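Local coordinates for mandelate racemase/muconate lactonizing enzyme family protein (Bradyrhizobium sp. ORS 278, PDB 3TOY) that belongs to the mandelate racemase/muconate lactonizing enzyme family of the enolase superfamily, probably a metal-dependent enzyme whose own reaction is not established, at residues Q66-H71 and W135-Q140; Y160-V165 and F339-D344; F184-S189 and D213-L218. One frame throughout, in Å; residues are numbered along the deposited sequence.

Contact 1: Q66-H71 and W135-Q140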
loop_
_atom_site.group_PDB
_atom_site.type_symbol
_atom_site.label_atom_id
_atom_site.label_comp_id
_atom_site.label_asym_id
_atom_site.label_seq_id
_atom_site.Cartn_x
_atom_site.Cartn_y
_atom_site.Cartn_z
ATOM N N GLN A 66 29.149 15.729 45.165
ATOM C CA GLN A 66 30.405 14.978 45.120
ATOM C C GLN A 66 31.550 15.764 44.488
ATOM O O GLN A 66 32.457 15.194 43.881
ATOM C CB GLN A 66 30.225 13.595 44.471
ATOM C CG GLN A 66 29.339 12.663 45.282
ATOM C CD GLN A 66 29.311 11.240 44.746
ATOM O OE1 GLN A 66 29.981 10.922 43.769
ATOM N NE2 GLN A 66 28.536 10.374 45.397
ATOM N N GLY A 67 31.495 17.083 44.638
ATOM C CA GLY A 67 32.607 17.948 44.257
ATOM C C GLY A 67 32.707 18.185 42.766
ATOM O O GLY A 67 33.730 18.675 42.281
ATOM N N VAL A 68 31.645 17.835 42.036
ATOM C CA VAL A 68 31.611 18.050 40.589
ATOM C C VAL A 68 30.393 18.852 40.169
ATOM O O VAL A 68 29.295 18.650 40.696
ATOM C CB VAL A 68 31.596 16.720 39.803
ATOM C CG1 VAL A 68 31.011 16.952 38.407
ATOM C CG2 VAL A 68 33.000 16.131 39.719
ATOM N N THR A 69 30.600 19.744 39.208
ATOM C CA THR A 69 29.516 20.468 38.573
ATOM C C THR A 69 29.461 20.133 37.077
ATOM O O THR A 69 30.419 20.388 36.338
ATOM C CB THR A 69 29.644 21.985 38.797
ATOM O OG1 THR A 69 29.536 22.251 40.203
ATOM C CG2 THR A 69 28.540 22.750 38.073
ATOM N N GLY A 70 28.339 19.545 36.652
ATOM C CA GLY A 70 28.130 19.218 35.233
ATOM C C GLY A 70 27.845 20.474 34.435
ATOM O O GLY A 70 27.160 21.382 34.910
ATOM N N HIS A 71 28.358 20.530 33.212
ATOM C CA HIS A 71 28.162 21.677 32.367
ATOM C C HIS A 71 27.577 21.238 31.016
ATOM O O HIS A 71 27.864 20.143 30.543
ATOM C CB HIS A 71 29.497 22.356 32.057
ATOM C CG HIS A 71 30.314 22.697 33.269
ATOM N ND1 HIS A 71 30.002 23.748 34.106
ATOM C CD2 HIS A 71 31.443 22.140 33.766
ATOM C CE1 HIS A 71 30.900 23.818 35.072
ATOM N NE2 HIS A 71 31.785 22.855 34.889
ATOM N N TRP A 135 25.160 13.947 32.072
ATOM C CA TRP A 135 26.150 13.007 31.581
ATOM C C TRP A 135 27.551 13.593 31.750
ATOM O O TRP A 135 28.521 12.872 32.020
ATOM C CB TRP A 135 25.887 12.678 30.094
ATOM C CG TRP A 135 24.840 11.602 29.901
ATOM C CD1 TRP A 135 23.525 11.776 29.562
ATOM C CD2 TRP A 135 25.037 10.186 30.025
ATOM N NE1 TRP A 135 22.893 10.548 29.474
ATOM C CE2 TRP A 135 23.802 9.561 29.747
ATOM C CE3 TRP A 135 26.137 9.384 30.350
ATOM C CZ2 TRP A 135 23.636 8.178 29.804
ATOM C CZ3 TRP A 135 25.962 8.013 30.418
ATOM C CH2 TRP A 135 24.730 7.423 30.128
ATOM N N ASP A 136 27.662 14.895 31.541
ATOM C CA ASP A 136 28.952 15.559 31.693
ATOM C C ASP A 136 29.457 15.328 33.115
ATOM O O ASP A 136 30.630 15.029 33.331
ATOM C CB ASP A 136 28.818 17.060 31.459
ATOM C CG ASP A 136 30.103 17.795 31.790
ATOM O OD1 ASP A 136 31.089 17.607 31.065
ATOM O OD2 ASP A 136 30.128 18.535 32.794
ATOM N N ALA A 137 28.552 15.466 34.078
ATOM C CA ALA A 137 28.893 15.283 35.480
ATOM C C ALA A 137 29.319 13.851 35.748
ATOM O O ALA A 137 30.308 13.619 36.438
ATOM C CB ALA A 137 27.741 15.699 36.386
ATOM N N LEU A 138 28.590 12.884 35.195
ATOM C CA LEU A 138 28.963 11.487 35.369
ATOM C C LEU A 138 30.377 11.249 34.839
ATOM O O LEU A 138 31.175 10.517 35.441
ATOM C CB LEU A 138 27.968 10.559 34.664
ATOM C CG LEU A 138 26.609 10.304 35.317
ATOM C CD1 LEU A 138 25.786 9.375 34.406
ATOM C CD2 LEU A 138 26.731 9.718 36.723
ATOM N N GLY A 139 30.690 11.859 33.703
ATOM C CA GLY A 139 32.011 11.704 33.114
ATOM C C GLY A 139 33.082 12.326 34.012
ATOM O O GLY A 139 34.128 11.728 34.251
ATOM N N GLN A 140 32.823 13.531 34.495
ATOM C CA GLN A 140 33.767 14.200 35.396
ATOM C C GLN A 140 33.981 13.348 36.632
ATOM O O GLN A 140 35.113 13.162 37.067
ATOM C CB GLN A 140 33.262 15.574 35.811
ATOM C CG GLN A 140 33.372 16.654 34.739
ATOM C CD GLN A 140 33.062 18.037 35.288
ATOM O OE1 GLN A 140 33.774 18.550 36.151
ATOM N NE2 GLN A 140 31.999 18.642 34.794
HETATM O O HOH W 1 33.227 20.122 38.215
#
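Strand 69-71 passes over helix 135-140 with axes 6.3 Å apart and chain directions at 129°, G70 resting on A137 with their CA atoms 4.0 Å apart. The pair belongs to the N-terminal capping domain of the enolase superfamily, where an antiparallel sheet, with 69-75 an outermost strand within this chain, packs on helix 122-142. Lacking a side chain, G70 lets the A137 methyl come right up to the strand backbone, with G70 CA 3.7 Å from A137 CB. Beside this close point two polar side chains, one helical turn apart, grip the strand. D136 carries its carboxylate anti to its own backbone N (chi1 172°), and D136 OD2 accepts from H71 N at 2.7 Å, met from above the carboxylate plane. Q140 NE2 reaches the same OD2 from the opposite face, on the syn side, so one oxygen takes two donors; D136 OD1 is held by the N-H of L368. The amide of Q140 comes obliquely to the H71 imidazole, planes 15° apart, with Q140 NE2 nearest H71 CD2, while H71 ND1 turns to D61 on the neighbouring strand. Just before the strand, V68 CG1 sits 3.7 Å from Q140 CB and also meets the A137 methyl. Q140 thus packs with its aliphatic part and bonds with its amide. Its OE1 receives a bond from a water that itself accepts the N-H of T69, and Q140 NE2 donates to T69 O at 2.8 Å, arriving above that carbonyl's plane.

Contact 2: Y160-V165 and F339-D344; sequences YDSYGV and FLEVLD
Y160 and F339 meet as an offset edge-to-face pair: the tyrosine edge turns toward the phenylalanine face, with the Y160 and F339 ring planes at 81°, and F339 CB lies in the plane of the Y160 ring at its edge. The tyrosine takes the position between backbone N and carbonyl carbon (chi1 65°), which lays its ring across E341, whose CA stands over one face as a CH-pi contact. E341 CG comes within 3.3 Å of Y160 OH.

Backbone hydrogen bonds join the strands in parallel: Y160 N to L340 O at 3.1 Å, V342 N to Y160 O at 2.9 Å and S162 N to V342 O at 3.1 Å. They close the curled sheet of the C-terminal (beta/alpha)-barrel domain, bringing strand 340-342, late in the chain, beside strand 157-162.

Polar side chains pair further along. The extended E341 carries its carboxylate to S162, and S162 OG donates at 2.7 Å to the anti lone pair of E341 OE2. That oxygen also forms a salt bridge with K188, which hydrogen-bonds Y160 OH too, while E341 OE1 accepts the backbone N-H of I322. Beyond the serine, L343 CD1 packs 3.8 Å from S162 O.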
loop_
_atom_site.group_PDB
_atom_site.type_symbol
_atom_site.label_atom_id
_atom_site.label_comp_id
_atom_site.label_asym_id
_atom_site.label_seq_id
_atom_site.Cartn_x
_atom_site.Cartn_y
_atom_site.Cartn_z
ATOM N N TYR A 160 32.593 18.733 8.675
ATOM C CA TYR A 160 32.502 19.725 7.624
ATOM C C TYR A 160 32.354 21.097 8.225
ATOM O O TYR A 160 31.848 21.263 9.338
ATOM C CB TYR A 160 31.347 19.460 6.651
ATOM C CG TYR A 160 29.969 19.569 7.263
ATOM C CD1 TYR A 160 29.282 20.786 7.273
ATOM C CD2 TYR A 160 29.337 18.448 7.801
ATOM C CE1 TYR A 160 28.019 20.894 7.825
ATOM C CE2 TYR A 160 28.077 18.547 8.373
ATOM C CZ TYR A 160 27.422 19.766 8.362
ATOM O OH TYR A 160 26.164 19.846 8.887
ATOM N N ASP A 161 32.790 22.089 7.454
ATOM C CA ASP A 161 32.796 23.466 7.910
ATOM C C ASP A 161 31.519 24.171 7.449
ATOM O O ASP A 161 31.221 24.239 6.256
ATOM C CB ASP A 161 34.045 24.173 7.352
ATOM C CG ASP A 161 34.534 25.303 8.248
ATOM O OD1 ASP A 161 33.991 25.487 9.363
ATOM O OD2 ASP A 161 35.481 26.008 7.828
ATOM N N SER A 162 30.778 24.703 8.405
ATOM C CA SER A 162 29.432 25.134 8.156
ATOM C C SER A 162 29.352 26.650 8.048
ATOM O O SER A 162 29.586 27.362 9.026
ATOM C CB SER A 162 28.535 24.579 9.277
ATOM O OG SER A 162 27.165 24.771 8.997
ATOM N N TYR A 163 28.998 27.133 6.861
ATOM C CA TYR A 163 28.928 28.557 6.581
ATOM C C TYR A 163 27.516 29.055 6.284
ATOM O O TYR A 163 26.589 28.268 6.063
ATOM C CB TYR A 163 29.830 28.878 5.398
ATOM C CG TYR A 163 31.305 28.697 5.700
ATOM C CD1 TYR A 163 32.053 29.733 6.257
ATOM C CD2 TYR A 163 31.953 27.512 5.405
ATOM C CE1 TYR A 163 33.411 29.575 6.528
ATOM C CE2 TYR A 163 33.310 27.342 5.675
ATOM C CZ TYR A 163 34.030 28.380 6.232
ATOM O OH TYR A 163 35.375 28.216 6.496
ATOM N N GLY A 164 27.355 30.376 6.282
ATOM C CA GLY A 164 26.136 30.986 5.782
ATOM C C GLY A 164 26.273 31.049 4.277
ATOM O O GLY A 164 26.997 30.254 3.686
ATOM N N VAL A 165 25.568 31.974 3.640
ATOM C CA VAL A 165 25.727 32.158 2.203
ATOM C C VAL A 165 27.191 32.485 1.904
ATOM O O VAL A 165 27.785 33.346 2.554
ATOM C CB VAL A 165 24.834 33.304 1.688
ATOM C CG1 VAL A 165 25.107 33.588 0.207
ATOM C CG2 VAL A 165 23.355 32.982 1.943
ATOM N N PHE A 339 28.643 12.629 9.470
ATOM C CA PHE A 339 29.484 13.843 9.662
ATOM C C PHE A 339 29.231 14.548 10.997
ATOM O O PHE A 339 28.121 14.526 11.519
ATOM C CB PHE A 339 29.181 14.876 8.582
ATOM C CG PHE A 339 29.964 14.708 7.334
ATOM C CD1 PHE A 339 29.355 14.208 6.190
ATOM C CD2 PHE A 339 31.308 15.094 7.273
ATOM C CE1 PHE A 339 30.072 14.064 5.015
ATOM C CE2 PHE A 339 32.028 14.962 6.089
ATOM C CZ PHE A 339 31.408 14.452 4.959
ATOM N N LEU A 340 30.271 15.207 11.515
ATOM C CA LEU A 340 30.125 16.162 12.609
ATOM C C LEU A 340 30.135 17.575 12.002
ATOM O O LEU A 340 31.032 17.916 11.209
ATOM C CB LEU A 340 31.255 15.954 13.651
ATOM C CG LEU A 340 31.226 16.873 14.895
ATOM C CD1 LEU A 340 31.879 16.170 16.083
ATOM C CD2 LEU A 340 31.894 18.227 14.639
ATOM N N GLU A 341 29.110 18.374 12.316
ATOM C CA GLU A 341 29.013 19.751 11.822
ATOM C C GLU A 341 29.856 20.705 12.666
ATOM O O GLU A 341 29.623 20.844 13.870
ATOM C CB GLU A 341 27.574 20.277 11.896
ATOM C CG GLU A 341 27.424 21.691 11.286
ATOM C CD GLU A 341 25.990 22.194 11.272
ATOM O OE1 GLU A 341 25.152 21.695 12.070
ATOM O OE2 GLU A 341 25.713 23.096 10.464
ATOM N N VAL A 342 30.792 21.396 12.031
ATOM C CA VAL A 342 31.587 22.369 12.783
ATOM C C VAL A 342 31.068 23.763 12.540
ATOM O O VAL A 342 31.248 24.325 11.458
ATOM C CB VAL A 342 33.076 22.318 12.414
ATOM C CG1 VAL A 342 33.840 23.452 13.129
ATOM C CG2 VAL A 342 33.665 20.963 12.774
ATOM N N LEU A 343 30.374 24.286 13.545
ATOM C CA LEU A 343 29.984 25.693 13.619
ATOM C C LEU A 343 30.239 26.081 15.073
ATOM O O LEU A 343 29.569 25.593 15.977
ATOM C CB LEU A 343 28.512 25.870 13.246
ATOM C CG LEU A 343 27.888 27.268 13.175
ATOM C CD1 LEU A 343 28.858 28.306 12.656
ATOM C CD2 LEU A 343 26.627 27.226 12.314
ATOM N N ASP A 344 31.221 26.949 15.297
ATOM C CA ASP A 344 31.745 27.160 16.643
ATOM C C ASP A 344 31.171 28.412 17.310
ATOM O O ASP A 344 31.746 29.498 17.201
ATOM C CB ASP A 344 33.276 27.242 16.574
ATOM C CG ASP A 344 33.940 27.204 17.943
ATOM O OD1 ASP A 344 33.256 26.967 18.957
ATOM O OD2 ASP A 344 35.170 27.398 17.994
#

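Contact 3: F184-S189 and D213-L218; sequences FRAIKS and DIALML. With P4C (O-acetaldehydyl-hexaethylene glycol), chain R.
The side chains of K188 and M217 cross at about a right angle on one face of two parallel neighbours in the barrel sheet, strands 186-190 and 215-219, which helix 196-210 connects as a beta-alpha-beta crossover. K188 CG, anti to its backbone N (chi1 -177°), lies 3.7 Å from M217 CB; a bend farther out carries the amine away to a salt bridge with E245. M217 bends the other way, back toward the start of the strands, where its CE meets the A186 methyl, and A186 CB lies 3.7 Å from A215 CB. On the other face I187 CB meets L216 CD2, and helix 196-210 packs on L216 from this side. I214, just before the strand, meets I187 CG1 with its CG2. The backbones bond alternately, among them I187 N to A215 O at 2.8 Å and M217 N to I187 O at 2.9 Å. At the N-terminal end of the two strands R185, bent at chi2 and chi3, crosses I214 obliquely, its NE 3.5 Å from I214 CD1. Here the bound o-acetaldehydyl-hexaethylene glycol touches the start of the second strand and the residue before it, its C21 3.6 Å from I214 O and 3.8 Å from A215 CA.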
loop_
_atom_site.group_PDB
_atom_site.type_symbol
_atom_site.label_atom_id
_atom_site.label_comp_id
_atom_site.label_asym_id
_atom_site.label_seq_id
_atom_site.Cartn_x
_atom_site.Cartn_y
_atom_site.Cartn_z
ATOM N N PHE A 184 39.838 20.522 6.237
ATOM C CA PHE A 184 38.428 20.218 5.876
ATOM C C PHE A 184 38.323 19.667 4.459
ATOM O O PHE A 184 38.934 20.204 3.539
ATOM C CB PHE A 184 37.558 21.474 5.974
ATOM C CG PHE A 184 37.080 21.779 7.367
ATOM C CD1 PHE A 184 36.147 20.959 7.990
ATOM C CD2 PHE A 184 37.546 22.891 8.051
ATOM C CE1 PHE A 184 35.695 21.229 9.274
ATOM C CE2 PHE A 184 37.101 23.177 9.341
ATOM C CZ PHE A 184 36.172 22.345 9.956
ATOM N N ARG A 185 37.542 18.604 4.288
ATOM C CA ARG A 185 37.309 18.026 2.975
ATOM C C ARG A 185 35.822 18.113 2.613
ATOM O O ARG A 185 35.363 17.447 1.702
ATOM C CB ARG A 185 37.768 16.559 2.948
ATOM C CG ARG A 185 39.286 16.349 3.065
ATOM C CD ARG A 185 40.038 16.760 1.791
ATOM N NE ARG A 185 40.462 18.160 1.831
ATOM C CZ ARG A 185 41.682 18.572 2.175
ATOM N NH1 ARG A 185 42.625 17.690 2.493
ATOM N NH2 ARG A 185 41.963 19.870 2.197
ATOM N N ALA A 186 35.083 18.940 3.347
ATOM C CA ALA A 186 33.652 19.115 3.134
ATOM C C ALA A 186 33.239 20.487 3.658
ATOM O O ALA A 186 33.671 20.887 4.742
ATOM C CB ALA A 186 32.880 17.996 3.850
ATOM N N ILE A 187 32.419 21.200 2.875
ATOM C CA ILE A 187 31.953 22.559 3.157
ATOM C C ILE A 187 30.433 22.638 2.960
ATOM O O ILE A 187 29.928 22.148 1.954
ATOM C CB ILE A 187 32.557 23.565 2.148
ATOM C CG1 ILE A 187 34.091 23.557 2.230
ATOM C CG2 ILE A 187 32.060 24.960 2.424
ATOM C CD1 ILE A 187 34.599 24.048 3.569
ATOM N N LYS A 188 29.720 23.271 3.888
ATOM C CA LYS A 188 28.284 23.517 3.704
ATOM C C LYS A 188 28.014 25.002 3.571
ATOM O O LYS A 188 28.590 25.816 4.299
ATOM C CB LYS A 188 27.457 22.951 4.857
ATOM C CG LYS A 188 25.919 23.119 4.656
ATOM C CD LYS A 188 25.162 22.242 5.640
ATOM C CE LYS A 188 25.095 22.862 7.024
ATOM N NZ LYS A 188 24.348 21.999 7.980
ATOM N N SER A 189 27.150 25.360 2.628
ATOM C CA SER A 189 26.691 26.732 2.516
ATOM C C SER A 189 25.152 26.801 2.473
ATOM O O SER A 189 24.485 25.761 2.558
ATOM C CB SER A 189 27.298 27.385 1.284
ATOM O OG SER A 189 27.084 28.790 1.327
ATOM N N ASP A 213 37.142 17.418 -5.471
ATOM C CA ASP A 213 37.452 16.548 -4.332
ATOM C C ASP A 213 37.063 17.100 -2.960
ATOM O O ASP A 213 37.474 16.567 -1.927
ATOM C CB ASP A 213 38.934 16.185 -4.345
ATOM C CG ASP A 213 39.343 15.506 -5.634
ATOM O OD1 ASP A 213 38.480 14.846 -6.261
ATOM O OD2 ASP A 213 40.521 15.641 -6.021
ATOM N N ILE A 214 36.293 18.179 -2.945
ATOM C CA ILE A 214 35.766 18.697 -1.695
ATOM C C ILE A 214 34.254 18.450 -1.707
ATOM O O ILE A 214 33.588 18.750 -2.698
ATOM C CB ILE A 214 36.060 20.208 -1.529
ATOM C CG1 ILE A 214 37.570 20.468 -1.506
ATOM C CG2 ILE A 214 35.441 20.732 -0.238
ATOM C CD1 ILE A 214 38.309 19.747 -0.353
ATOM N N ALA A 215 33.717 17.871 -0.634
ATOM C CA ALA A 215 32.270 17.676 -0.555
ATOM C C ALA A 215 31.594 19.037 -0.317
ATOM O O ALA A 215 32.104 19.867 0.434
ATOM C CB ALA A 215 31.900 16.689 0.532
ATOM N N LEU A 216 30.462 19.266 -0.990
ATOM C CA LEU A 216 29.683 20.492 -0.817
ATOM C C LEU A 216 28.263 20.099 -0.408
ATOM O O LEU A 216 27.646 19.261 -1.062
ATOM C CB LEU A 216 29.577 21.250 -2.133
ATOM C CG LEU A 216 30.768 22.033 -2.652
ATOM C CD1 LEU A 216 30.365 22.682 -3.972
ATOM C CD2 LEU A 216 31.164 23.082 -1.629
ATOM N N MET A 217 27.762 20.705 0.659
ATOM C CA MET A 217 26.381 20.521 1.076
ATOM C C MET A 217 25.650 21.831 0.920
ATOM O O MET A 217 26.264 22.907 1.035
ATOM C CB MET A 217 26.318 20.076 2.540
ATOM C CG MET A 217 26.793 18.650 2.797
ATOM S SD MET A 217 28.587 18.533 2.909
ATOM C CE MET A 217 28.799 17.409 4.314
ATOM N N LEU A 218 24.341 21.761 0.673
ATOM C CA LEU A 218 23.531 22.984 0.524
ATOM C C LEU A 218 22.344 22.978 1.478
ATOM O O LEU A 218 21.554 22.044 1.463
ATOM C CB LEU A 218 23.083 23.161 -0.936
ATOM C CG LEU A 218 22.190 24.372 -1.265
ATOM C CD1 LEU A 218 22.915 25.688 -0.928
ATOM C CD2 LEU A 218 21.768 24.369 -2.761
HETATM O O1 P4C R . 26.346 6.828 2.938
HETATM C C2 P4C R . 27.008 7.533 3.997
HETATM C C3 P4C R . 28.396 6.953 4.260
HETATM O O4 P4C R . 28.800 7.409 5.555
HETATM C C5 P4C R . 30.115 6.994 5.941
HETATM C C6 P4C R . 30.840 8.122 6.688
HETATM O O7 P4C R . 31.377 9.038 5.734
HETATM C C8 P4C R . 31.945 10.253 6.255
HETATM C C9 P4C R . 33.273 10.516 5.526
HETATM O O10 P4C R . 33.166 11.394 4.406
HETATM C C11 P4C R . 34.176 11.167 3.402
HETATM C C12 P4C R . 33.773 10.062 2.426
HETATM O O13 P4C R . 33.806 10.507 1.063
HETATM C C14 P4C R . 33.005 9.717 0.171
HETATM C C15 P4C R . 31.602 10.296 -0.039
HETATM O O16 P4C R . 31.406 10.839 -1.355
HETATM C C17 P4C R . 30.340 11.800 -1.431
HETATM C C18 P4C R . 30.447 12.692 -2.673
HETATM O O19 P4C R . 31.313 13.812 -2.430
HETATM C C20 P4C R . 31.939 14.320 -3.612
HETATM C C21 P4C R . 33.155 15.178 -3.256
HETATM O O22 P4C R . 34.255 14.365 -2.830
#

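Contacts 2 and 3 are neighbours in the barrel sheet, their centres about 9 Å apart, and touch through strands 157-162 and 186-190: Y163 N lies 2.9 Å from K188 O, and G164 O lies 2.8 Å from S189 OG, both probable hydrogen bonds. The side chain of K188 in contact 3 is about 4 Å from the calcium ion bound by D219, E245 and E271. One o-acetaldehydyl-hexaethylene glycol pocket is shared, F339 coming from contact 2 and D213, I214 and A215 from contact 3. Contact 1 belongs to the other domain, its centre about 28 Å from that of contact 2 and 36 Å from that of contact 3.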